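Local atomic coordinates of activated BY transcription factor SSRB (Salmonella enterica, PDB entry 2WNW), a protein that belongs to the family 30 glycosyl hydrolases, built from a TIM barrel and a beta-sandwich domain, with its precise function left open. Residues C93-N99 / P341-N346; K242-V246 / G272-I278; I318-K322 / E394-F398; I90-D94 / W144-A148. The contacts are given in a common frame with arbitrary orientation. Residue numbers count along the deposited sequence, not the author numbering.

Contact 1. Residues C93-N99 / P341-N346; sequences CDFSLGN and PNHQGN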
loop_
_atom_site.group_PDB
_atom_site.type_symbol
_atom_site.label_atom_id
_atom_site.label_comp_id
_atom_site.label_asym_id
_atom_site.label_seq_id
_atom_site.Cartn_x
_atom_site.Cartn_y
_atom_site.Cartn_z
ATOM N N CYS A 93 9.171 17.046 29.250
ATOM C CA CYS A 93 9.614 16.238 28.120
ATOM C C CYS A 93 10.932 16.917 27.744
ATOM O O CYS A 93 11.333 17.869 28.419
ATOM C CB CYS A 93 8.603 16.272 26.958
ATOM S SG CYS A 93 8.371 17.849 26.115
ATOM N N ASP A 94 11.620 16.452 26.706
ATOM C CA ASP A 94 12.895 17.080 26.354
ATOM C C ASP A 94 12.734 18.541 25.949
ATOM O O ASP A 94 13.628 19.362 26.182
ATOM C CB ASP A 94 13.619 16.282 25.255
ATOM C CG ASP A 94 12.776 16.078 24.018
ATOM O OD1 ASP A 94 11.579 15.751 24.161
ATOM O OD2 ASP A 94 13.319 16.225 22.903
ATOM N N PHE A 95 11.595 18.876 25.352
ATOM C CA PHE A 95 11.360 20.255 24.967
ATOM C C PHE A 95 10.804 21.054 26.142
ATOM O O PHE A 95 9.648 21.494 26.147
ATOM C CB PHE A 95 10.438 20.333 23.747
ATOM C CG PHE A 95 11.166 20.137 22.449
ATOM C CD1 PHE A 95 11.322 18.864 21.898
ATOM C CD2 PHE A 95 11.769 21.221 21.819
ATOM C CE1 PHE A 95 12.078 18.676 20.737
ATOM C CE2 PHE A 95 12.523 21.046 20.664
ATOM C CZ PHE A 95 12.680 19.769 20.121
ATOM N N SER A 96 11.661 21.218 27.145
ATOM C CA SER A 96 11.341 21.962 28.357
ATOM C C SER A 96 12.620 22.679 28.762
ATOM O O SER A 96 13.700 22.354 28.266
ATOM C CB SER A 96 10.921 21.009 29.480
ATOM O OG SER A 96 9.792 20.235 29.113
ATOM N N LEU A 97 12.500 23.655 29.652
ATOM C CA LEU A 97 13.666 24.397 30.113
ATOM C C LEU A 97 14.505 23.475 30.994
ATOM O O LEU A 97 15.680 23.733 31.249
ATOM C CB LEU A 97 13.226 25.633 30.899
ATOM C CG LEU A 97 12.392 26.655 30.117
ATOM C CD1 LEU A 97 11.980 27.797 31.033
ATOM C CD2 LEU A 97 13.199 27.182 28.936
ATOM N N GLY A 98 13.882 22.391 31.447
ATOM C CA GLY A 98 14.553 21.422 32.293
ATOM C C GLY A 98 13.526 20.448 32.840
ATOM O O GLY A 98 12.338 20.581 32.548
ATOM N N ASN A 99 13.967 19.468 33.623
ATOM C CA ASN A 99 13.045 18.488 34.197
ATOM C C ASN A 99 12.148 19.149 35.233
ATOM O O ASN A 99 12.573 20.062 35.937
ATOM C CB ASN A 99 13.810 17.360 34.897
ATOM C CG ASN A 99 14.662 16.539 33.948
ATOM O OD1 ASN A 99 14.148 15.784 33.116
ATOM N ND2 ASN A 99 15.974 16.674 34.076
ATOM N N PRO A 341 13.599 25.875 22.919
ATOM C CA PRO A 341 14.544 25.276 23.866
ATOM C C PRO A 341 14.330 23.784 24.118
ATOM O O PRO A 341 13.202 23.298 24.102
ATOM C CB PRO A 341 14.325 26.105 25.125
ATOM C CG PRO A 341 12.844 26.341 25.084
ATOM C CD PRO A 341 12.592 26.686 23.626
ATOM N N ASN A 342 15.428 23.070 24.353
ATOM C CA ASN A 342 15.397 21.633 24.631
ATOM C C ASN A 342 16.473 21.410 25.696
ATOM O O ASN A 342 17.645 21.705 25.464
ATOM C CB ASN A 342 15.724 20.844 23.359
ATOM C CG ASN A 342 15.588 19.344 23.547
ATOM O OD1 ASN A 342 16.396 18.711 24.233
ATOM N ND2 ASN A 342 14.556 18.766 22.937
ATOM N N HIS A 343 16.083 20.886 26.855
ATOM C CA HIS A 343 17.047 20.714 27.936
ATOM C C HIS A 343 18.127 19.651 27.743
ATOM O O HIS A 343 18.986 19.480 28.605
ATOM C CB HIS A 343 16.314 20.541 29.281
ATOM C CG HIS A 343 15.784 19.164 29.537
ATOM N ND1 HIS A 343 16.580 18.130 29.982
ATOM C CD2 HIS A 343 14.526 18.667 29.467
ATOM C CE1 HIS A 343 15.834 17.056 30.179
ATOM N NE2 HIS A 343 14.584 17.356 29.875
ATOM N N GLN A 344 18.098 18.954 26.610
ATOM C CA GLN A 344 19.124 17.960 26.308
ATOM C C GLN A 344 19.813 18.280 24.984
ATOM O O GLN A 344 20.567 17.469 24.452
ATOM C CB GLN A 344 18.536 16.549 26.257
ATOM C CG GLN A 344 18.582 15.820 27.587
ATOM C CD GLN A 344 19.995 15.693 28.128
ATOM O OE1 GLN A 344 20.333 16.280 29.157
ATOM N NE2 GLN A 344 20.830 14.930 27.431
ATOM N N GLY A 345 19.550 19.473 24.459
ATOM C CA GLY A 345 20.159 19.889 23.206
ATOM C C GLY A 345 19.628 19.187 21.968
ATOM O O GLY A 345 20.243 19.251 20.903
ATOM N N ASN A 346 18.488 18.516 22.102
ATOM C CA ASN A 346 17.881 17.805 20.982
ATOM C C ASN A 346 17.042 18.771 20.143
ATOM O O ASN A 346 15.815 18.653 20.083
ATOM C CB ASN A 346 17.008 16.660 21.507
ATOM C CG ASN A 346 16.336 15.883 20.396
ATOM O OD1 ASN A 346 16.961 15.567 19.386
ATOM N ND2 ASN A 346 15.056 15.560 20.579
#
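The carboxylate of D94 gathers two side-chain amides of the other loop: OD2 accepts from N342 ND2 at 2.8 Å and from N346 ND2 at 3.0 Å. Its backbone joins in, D94 O accepting from H343 N at 3.0 Å, while N342 CA makes a CA-H...O contact of 3.3 Å with D94 O. N342 also shapes its own loop. N342 OD1 accepts from Q344 N (2.9 Å) and N346 N (3.0 Å), the first closing an Asx turn over the type I turn N342-G345, so that one asparagine both folds the loop and presents ND2 to D94. H343, the most covered residue, lays one ring face against the backbone of G98 and N99; its CB lies 3.6 Å from G98 CA, and NE2 bonds outward to D204. The F95 ring carries N342 ND2 over one face, 3.3 Å from CE1, and L97 CD2 meets P341 CG at 4.0 Å. The pair thus joins the loop after barrel strand 85-90 to the one after strand 332-336, with helix 54-61 packing on S96, L97 and P341, helix 117-122 touching L97, and F95 resting on strand 332-336.

Contact 2. Residues K242-V246 / G272-I278; sequences KDGLV and GDHFSQI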
loop_
_atom_site.group_PDB
_atom_site.type_symbol
_atom_site.label_atom_id
_atom_site.label_comp_id
_atom_site.label_asym_id
_atom_site.label_seq_id
_atom_site.Cartn_x
_atom_site.Cartn_y
_atom_site.Cartn_z
ATOM N N LYS A 242 6.505 2.949 14.164
ATOM C CA LYS A 242 5.702 1.970 13.441
ATOM C C LYS A 242 6.274 0.566 13.234
ATOM O O LYS A 242 5.522 -0.366 12.949
ATOM C CB LYS A 242 5.275 2.574 12.096
ATOM C CG LYS A 242 4.285 3.725 12.259
ATOM C CD LYS A 242 3.849 4.310 10.916
ATOM C CE LYS A 242 4.857 5.322 10.399
ATOM N NZ LYS A 242 4.490 5.794 9.030
ATOM N N ASP A 243 7.583 0.400 13.390
ATOM C CA ASP A 243 8.195 -0.915 13.195
ATOM C C ASP A 243 7.783 -1.977 14.225
ATOM O O ASP A 243 7.840 -3.173 13.938
ATOM C CB ASP A 243 9.719 -0.776 13.173
ATOM C CG ASP A 243 10.274 -0.298 14.496
ATOM O OD1 ASP A 243 10.662 -1.150 15.325
ATOM O OD2 ASP A 243 10.310 0.933 14.709
ATOM N N GLY A 244 7.359 -1.550 15.412
ATOM C CA GLY A 244 6.965 -2.512 16.435
ATOM C C GLY A 244 5.475 -2.539 16.719
ATOM O O GLY A 244 5.019 -3.132 17.702
ATOM N N LEU A 245 4.712 -1.908 15.837
ATOM C CA LEU A 245 3.263 -1.799 15.970
ATOM C C LEU A 245 2.490 -3.119 16.114
ATOM O O LEU A 245 1.750 -3.314 17.085
ATOM C CB LEU A 245 2.728 -1.011 14.773
ATOM C CG LEU A 245 1.427 -0.223 14.885
ATOM C CD1 LEU A 245 1.434 0.638 16.136
ATOM C CD2 LEU A 245 1.279 0.644 13.635
ATOM N N VAL A 246 2.653 -4.022 15.154
ATOM C CA VAL A 246 1.933 -5.291 15.195
ATOM C C VAL A 246 2.326 -6.183 16.372
ATOM O O VAL A 246 1.455 -6.749 17.041
ATOM C CB VAL A 246 2.105 -6.067 13.871
ATOM C CG1 VAL A 246 1.410 -7.417 13.960
ATOM C CG2 VAL A 246 1.516 -5.253 12.719
ATOM N N GLY A 272 10.827 5.171 9.993
ATOM C CA GLY A 272 10.407 4.997 8.614
ATOM C C GLY A 272 8.931 4.742 8.381
ATOM O O GLY A 272 8.109 4.849 9.293
ATOM N N ASP A 273 8.614 4.379 7.139
ATOM C CA ASP A 273 7.245 4.133 6.691
ATOM C C ASP A 273 6.473 3.030 7.415
ATOM O O ASP A 273 5.543 3.313 8.172
ATOM C CB ASP A 273 7.240 3.830 5.184
ATOM C CG ASP A 273 7.846 4.953 4.346
ATOM O OD1 ASP A 273 8.153 6.030 4.903
ATOM O OD2 ASP A 273 8.011 4.754 3.117
ATOM N N HIS A 274 6.841 1.779 7.154
ATOM C CA HIS A 274 6.176 0.625 7.759
ATOM C C HIS A 274 4.654 0.732 7.682
ATOM O O HIS A 274 3.946 0.330 8.604
ATOM C CB HIS A 274 6.621 0.474 9.217
ATOM C CG HIS A 274 8.062 0.096 9.364
ATOM N ND1 HIS A 274 8.559 -1.113 8.925
ATOM C CD2 HIS A 274 9.120 0.779 9.862
ATOM C CE1 HIS A 274 9.861 -1.158 9.145
ATOM N NE2 HIS A 274 10.227 -0.022 9.712
ATOM N N PHE A 275 4.152 1.253 6.567
ATOM C CA PHE A 275 2.712 1.431 6.396
ATOM C C PHE A 275 1.914 0.131 6.506
ATOM O O PHE A 275 0.781 0.133 6.983
ATOM C CB PHE A 275 2.413 2.102 5.044
ATOM C CG PHE A 275 3.095 3.440 4.855
ATOM C CD1 PHE A 275 2.978 4.443 5.817
ATOM C CD2 PHE A 275 3.844 3.695 3.710
ATOM C CE1 PHE A 275 3.602 5.686 5.638
ATOM C CE2 PHE A 275 4.474 4.931 3.517
ATOM C CZ PHE A 275 4.352 5.930 4.486
ATOM N N SER A 276 2.504 -0.975 6.064
ATOM C CA SER A 276 1.824 -2.267 6.109
ATOM C C SER A 276 1.368 -2.684 7.505
ATOM O O SER A 276 0.363 -3.387 7.643
ATOM C CB SER A 276 2.719 -3.361 5.518
ATOM O OG SER A 276 2.832 -3.223 4.113
ATOM N N GLN A 277 2.092 -2.260 8.539
ATOM C CA GLN A 277 1.706 -2.630 9.897
ATOM C C GLN A 277 0.459 -1.877 10.343
ATOM O O GLN A 277 -0.339 -2.396 11.123
ATOM C CB GLN A 277 2.869 -2.406 10.871
ATOM C CG GLN A 277 3.996 -3.414 10.645
ATOM C CD GLN A 277 4.964 -3.501 11.801
ATOM O OE1 GLN A 277 4.559 -3.531 12.964
ATOM N NE2 GLN A 277 6.257 -3.562 11.488
ATOM N N ILE A 278 0.283 -0.661 9.840
ATOM C CA ILE A 278 -0.910 0.112 10.171
ATOM C C ILE A 278 -2.092 -0.588 9.504
ATOM O O ILE A 278 -3.120 -0.839 10.134
ATOM C CB ILE A 278 -0.846 1.546 9.616
ATOM C CG1 ILE A 278 0.367 2.285 10.181
ATOM C CG2 ILE A 278 -2.124 2.299 9.988
ATOM C CD1 ILE A 278 0.542 3.662 9.584
HETATM O O HOH W 1 8.394 4.386 12.101
#
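Two neighbouring beta-alpha units of the TIM barrel meet here, where the connections after strands 234-239 and 264-268 enter helices 245-252 and 275-284. K242 and Q277 bury the most surface. K242 extends along the 272-278 turn: NZ donates to D273 O at 2.8 Å and also forms a salt bridge with D316 of helix 305-322, while CD packs 3.6 Å from I278 CD1. A water links the two backbones as well, accepting from K242 N (3.1 Å) and donating to G272 O (2.9 Å). Q277 uses both ends of its amide on the facing backbone. Q277 NE2 donates to D243 O at 2.9 Å, and Q277 OE1 accepts from V246 N at 2.9 Å in a nearly straight bond (177°), so a glutamine on the later helix satisfies an amide in the first turn of the earlier one. L245 CD2 against I278 CG1, 3.9 Å apart, adds an apolar touch. The second subunit borders the site, where S387 of that subunit bonds to both H274 ND1 and Q277 NE2. H274 has positive phi and psi, and its imidazole carries a CH-pi contact, with D243 CB 3.8 Å from the ring centroid and 24° off the normal.

Contact 3. Residues I318-K322 / E394-F398; sequences IGNFK and EEVGF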
loop_
_atom_site.group_PDB
_atom_site.type_symbol
_atom_site.label_atom_id
_atom_site.label_comp_id
_atom_site.label_asym_id
_atom_site.label_seq_id
_atom_site.Cartn_x
_atom_site.Cartn_y
_atom_site.Cartn_z
ATOM N N ILE A 318 0.318 10.832 3.892
ATOM C CA ILE A 318 -0.444 10.144 2.857
ATOM C C ILE A 318 -0.447 8.638 3.100
ATOM O O ILE A 318 -1.499 8.002 3.075
ATOM C CB ILE A 318 0.123 10.457 1.451
ATOM C CG1 ILE A 318 -0.116 11.938 1.128
ATOM C CG2 ILE A 318 -0.536 9.563 0.405
ATOM C CD1 ILE A 318 0.571 12.424 -0.138
ATOM N N GLY A 319 0.729 8.073 3.353
ATOM C CA GLY A 319 0.815 6.645 3.605
ATOM C C GLY A 319 0.016 6.197 4.818
ATOM O O GLY A 319 -0.671 5.172 4.777
ATOM N N ASN A 320 0.106 6.957 5.905
ATOM C CA ASN A 320 -0.618 6.620 7.125
ATOM C C ASN A 320 -2.120 6.568 6.878
ATOM O O ASN A 320 -2.773 5.579 7.198
ATOM C CB ASN A 320 -0.322 7.647 8.228
ATOM C CG ASN A 320 1.069 7.496 8.812
ATOM O OD1 ASN A 320 1.517 8.324 9.606
ATOM N ND2 ASN A 320 1.757 6.435 8.428
ATOM N N PHE A 321 -2.668 7.629 6.300
ATOM C CA PHE A 321 -4.104 7.661 6.054
ATOM C C PHE A 321 -4.576 6.618 5.046
ATOM O O PHE A 321 -5.660 6.057 5.198
ATOM C CB PHE A 321 -4.529 9.076 5.659
ATOM C CG PHE A 321 -4.528 10.037 6.818
ATOM C CD1 PHE A 321 -5.395 9.847 7.893
ATOM C CD2 PHE A 321 -3.641 11.107 6.859
ATOM C CE1 PHE A 321 -5.379 10.706 8.990
ATOM C CE2 PHE A 321 -3.616 11.974 7.954
ATOM C CZ PHE A 321 -4.486 11.773 9.022
ATOM N N LYS A 322 -3.769 6.335 4.027
ATOM C CA LYS A 322 -4.159 5.316 3.058
ATOM C C LYS A 322 -4.157 3.953 3.744
ATOM O O LYS A 322 -4.866 3.037 3.330
ATOM C CB LYS A 322 -3.183 5.272 1.879
ATOM C CG LYS A 322 -3.307 6.437 0.922
ATOM C CD LYS A 322 -3.608 5.957 -0.493
ATOM C CE LYS A 322 -4.932 5.227 -0.578
ATOM N NZ LYS A 322 -5.217 4.725 -1.961
ATOM N N GLU A 394 1.710 10.098 -5.142
ATOM C CA GLU A 394 1.103 9.713 -3.875
ATOM C C GLU A 394 -0.225 10.425 -3.707
ATOM O O GLU A 394 -0.343 11.613 -3.999
ATOM C CB GLU A 394 2.049 10.062 -2.722
ATOM C CG GLU A 394 3.388 9.324 -2.797
ATOM C CD GLU A 394 4.297 9.630 -1.618
ATOM O OE1 GLU A 394 3.779 9.935 -0.526
ATOM O OE2 GLU A 394 5.527 9.556 -1.777
ATOM N N GLU A 395 -1.228 9.701 -3.230
ATOM C CA GLU A 395 -2.544 10.295 -3.071
ATOM C C GLU A 395 -3.418 9.613 -2.034
ATOM O O GLU A 395 -3.285 8.418 -1.776
ATOM C CB GLU A 395 -3.269 10.278 -4.420
ATOM C CG GLU A 395 -3.447 8.877 -5.037
ATOM C CD GLU A 395 -4.552 8.065 -4.376
ATOM O OE1 GLU A 395 -5.543 8.676 -3.927
ATOM O OE2 GLU A 395 -4.446 6.816 -4.320
ATOM N N VAL A 396 -4.316 10.393 -1.440
ATOM C CA VAL A 396 -5.269 9.873 -0.467
ATOM C C VAL A 396 -6.462 10.821 -0.458
ATOM O O VAL A 396 -6.293 12.038 -0.522
ATOM C CB VAL A 396 -4.661 9.754 0.954
ATOM C CG1 VAL A 396 -4.278 11.121 1.495
ATOM C CG2 VAL A 396 -5.655 9.057 1.884
ATOM N N GLY A 397 -7.665 10.261 -0.408
ATOM C CA GLY A 397 -8.857 11.089 -0.413
ATOM C C GLY A 397 -9.734 10.879 0.800
ATOM O O GLY A 397 -9.655 9.847 1.465
ATOM N N PHE A 398 -10.578 11.868 1.078
ATOM C CA PHE A 398 -11.484 11.832 2.218
ATOM C C PHE A 398 -12.852 12.354 1.798
ATOM O O PHE A 398 -12.987 13.022 0.775
ATOM C CB PHE A 398 -10.994 12.760 3.333
ATOM C CG PHE A 398 -9.567 12.544 3.749
ATOM C CD1 PHE A 398 -9.272 11.826 4.901
ATOM C CD2 PHE A 398 -8.522 13.117 3.028
ATOM C CE1 PHE A 398 -7.952 11.687 5.339
ATOM C CE2 PHE A 398 -7.202 12.985 3.454
ATOM C CZ PHE A 398 -6.917 12.270 4.615
#
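Helix segment 318-322 lies across strand segment 394-398 with their axes 7.8 Å apart at closest approach and their N-to-C directions 48° from each other. The backbones come nearest at I318 and V396, whose CA atoms are 5.9 Å apart, and the helix keeps its regular K322 N to I318 O hydrogen bond of 3.0 Å over this turn. I318, F321 and K322 supply the helix's contacts. I318 reaches E394 CB with CD1 at 3.8 Å, and its CG2 approaches V396 CB at 4.2 Å. V396 sits under the turn, with CG2 3.9 Å from F321 CB and CB 3.6 Å from K322 CG. This is an interdomain contact: helix 305-322 belongs to the TIM barrel, whereas strand 393-399, paired on its two sides with 382-388 and 405-411, belongs to the beta-sandwich domain. F373 of helix 365-374 packs on both I318 and V396. Farther along the strand, F398 points its ring edge at the face of F321 in a T-shaped pair, with centroids 5.5 Å apart and planes at 72°; F321 CG and F398 CZ are 3.9 Å apart. At the other flank K322 NZ forms a salt bridge with E395 OE2 at 3.2 Å. The ammonium has a further partner in S276 of the second subunit, and E395 OE1 is held by S386.

Contact 4. Residues I90-D94 / W144-A148; sequences IQSCD and WSPPA. With GOL (glycerol), chain F.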
loop_
_atom_site.group_PDB
_atom_site.type_symbol
_atom_site.label_atom_id
_atom_site.label_comp_id
_atom_site.label_asym_id
_atom_site.label_seq_id
_atom_site.Cartn_x
_atom_site.Cartn_y
_atom_site.Cartn_z
ATOM N N ILE A 90 2.589 15.468 30.242
ATOM C CA ILE A 90 2.214 15.403 31.650
ATOM C C ILE A 90 3.604 15.391 32.292
ATOM O O ILE A 90 4.310 14.381 32.252
ATOM C CB ILE A 90 1.437 14.098 31.964
ATOM C CG1 ILE A 90 0.117 14.092 31.186
ATOM C CG2 ILE A 90 1.187 13.978 33.469
ATOM C CD1 ILE A 90 -0.714 12.818 31.353
ATOM N N GLN A 91 3.979 16.536 32.860
ATOM C CA GLN A 91 5.295 16.778 33.453
ATOM C C GLN A 91 6.252 17.038 32.282
ATOM O O GLN A 91 5.829 17.060 31.129
ATOM C CB GLN A 91 5.763 15.608 34.333
ATOM C CG GLN A 91 4.790 15.317 35.482
ATOM C CD GLN A 91 5.391 14.496 36.612
ATOM O OE1 GLN A 91 6.174 13.567 36.385
ATOM N NE2 GLN A 91 5.002 14.820 37.839
ATOM N N SER A 92 7.533 17.232 32.564
ATOM C CA SER A 92 8.494 17.561 31.513
ATOM C C SER A 92 8.833 16.530 30.431
ATOM O O SER A 92 8.779 15.320 30.650
ATOM C CB SER A 92 9.801 18.024 32.161
ATOM O OG SER A 92 10.344 17.002 32.976
ATOM N N CYS A 93 9.171 17.046 29.250
ATOM C CA CYS A 93 9.614 16.238 28.120
ATOM C C CYS A 93 10.932 16.917 27.744
ATOM O O CYS A 93 11.333 17.869 28.419
ATOM C CB CYS A 93 8.603 16.272 26.958
ATOM S SG CYS A 93 8.371 17.849 26.115
ATOM N N ASP A 94 11.620 16.452 26.706
ATOM C CA ASP A 94 12.895 17.080 26.354
ATOM C C ASP A 94 12.734 18.541 25.949
ATOM O O ASP A 94 13.628 19.362 26.182
ATOM C CB ASP A 94 13.619 16.282 25.255
ATOM C CG ASP A 94 12.776 16.078 24.018
ATOM O OD1 ASP A 94 11.579 15.751 24.161
ATOM O OD2 ASP A 94 13.319 16.225 22.903
ATOM N N TRP A 144 6.192 11.636 29.777
ATOM C CA TRP A 144 7.493 11.221 29.288
ATOM C C TRP A 144 8.164 10.517 30.474
ATOM O O TRP A 144 9.003 9.633 30.302
ATOM C CB TRP A 144 8.315 12.434 28.843
ATOM C CG TRP A 144 8.273 12.707 27.352
ATOM C CD1 TRP A 144 9.323 12.636 26.482
ATOM C CD2 TRP A 144 7.139 13.127 26.573
ATOM N NE1 TRP A 144 8.919 12.988 25.215
ATOM C CE2 TRP A 144 7.585 13.293 25.241
ATOM C CE3 TRP A 144 5.792 13.378 26.871
ATOM C CZ2 TRP A 144 6.732 13.701 24.205
ATOM C CZ3 TRP A 144 4.940 13.785 25.837
ATOM C CH2 TRP A 144 5.418 13.942 24.520
ATOM N N SER A 145 7.780 10.909 31.688
ATOM C CA SER A 145 8.342 10.283 32.886
ATOM C C SER A 145 7.664 10.657 34.196
ATOM O O SER A 145 7.275 11.805 34.400
ATOM C CB SER A 145 9.836 10.611 33.020
ATOM O OG SER A 145 10.363 10.091 34.241
ATOM N N PRO A 146 7.493 9.672 35.095
ATOM C CA PRO A 146 6.875 9.913 36.402
ATOM C C PRO A 146 7.931 10.678 37.206
ATOM O O PRO A 146 9.067 10.828 36.747
ATOM C CB PRO A 146 6.667 8.503 36.960
ATOM C CG PRO A 146 6.524 7.652 35.723
ATOM C CD PRO A 146 7.609 8.227 34.827
ATOM N N PRO A 147 7.578 11.171 38.405
ATOM C CA PRO A 147 8.561 11.907 39.213
ATOM C C PRO A 147 9.759 10.996 39.484
ATOM O O PRO A 147 9.607 9.776 39.537
ATOM C CB PRO A 147 7.787 12.233 40.491
ATOM C CG PRO A 147 6.353 12.304 40.014
ATOM C CD PRO A 147 6.265 11.126 39.072
ATOM N N ALA A 148 10.938 11.585 39.666
ATOM C CA ALA A 148 12.152 10.811 39.907
ATOM C C ALA A 148 12.062 9.796 41.046
ATOM O O ALA A 148 12.431 8.634 40.867
ATOM C CB ALA A 148 13.336 11.752 40.149
HETATM C C1 GOL F . 11.220 13.725 20.822
HETATM O O1 GOL F . 11.694 15.066 20.898
HETATM C C2 GOL F . 10.261 13.457 22.008
HETATM O O2 GOL F . 10.889 13.725 23.220
HETATM C C3 GOL F . 9.837 11.989 22.115
HETATM O O3 GOL F . 9.171 11.486 21.001
HETATM O O HOH W 2 6.789 13.702 31.522
#
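A glycerol molecule bridges the two loops, tied by a strikingly short hydrogen bond of 2.3 Å from its O2 to D94 OD1. The same O2 accepts from W144 NE1 at 2.9 Å, and glycerol O1 donates to D94 OD2 at 2.8 Å, so the carboxylate and the indole grip the ligand together. No clear direct hydrogen bond joins the protein segments themselves. Instead, a water accepts from W144 N at 2.8 Å and lies 2.7 Å from both I90 O and S92 O, filling the space where the backbones stay apart. W144 buries the most surface between the segments. One face of its indole receives C93: CB stands 3.4 Å from the centroid of the five-membered ring, only 7° off the normal, a CH-pi contact, while SG makes an oblique sulfur-aromatic contact with the six-membered ring at 4.8 Å from its centroid. Both loops leave the C-terminal ends of adjacent parallel strands, 85-90 and 138-143, of the TIM barrel, the end at which barrels of this fold carry their active sites. In keeping with a pocket there, the glycerol, probably from the crystallisation liquor, also bonds to E196, E294 and W331. Away from the ligand, the Q91 side chain reaches P147, and W170 of helix 167-183 packs against Q91, P146 and P147. S145 OG, 2.9 Å from P146 O, also bonds to K151.

How the contacts relate
Contacts 1 and 4 start from the same loop after barrel strand 85-90 and share C93 and D94; their centres are about 11 Å apart, and D94 links the 341-346 loop to the glycerol pocket beside W144. Contact 2, whose centre is about 28 Å from that of contact 1, joins later barrel units, between the two segments of contact 1 in the chain. Contact 3, on the opposite side of the chain's centre from contacts 1 and 4, joins barrel to beta sandwich. Its sequence span crosses that of contact 1. Contacts 2 and 3 touch, about 15 Å between centres, as N320 of helix 305-322 packs on F275 and I278, connecting barrel packing with the domain interface and second subunit.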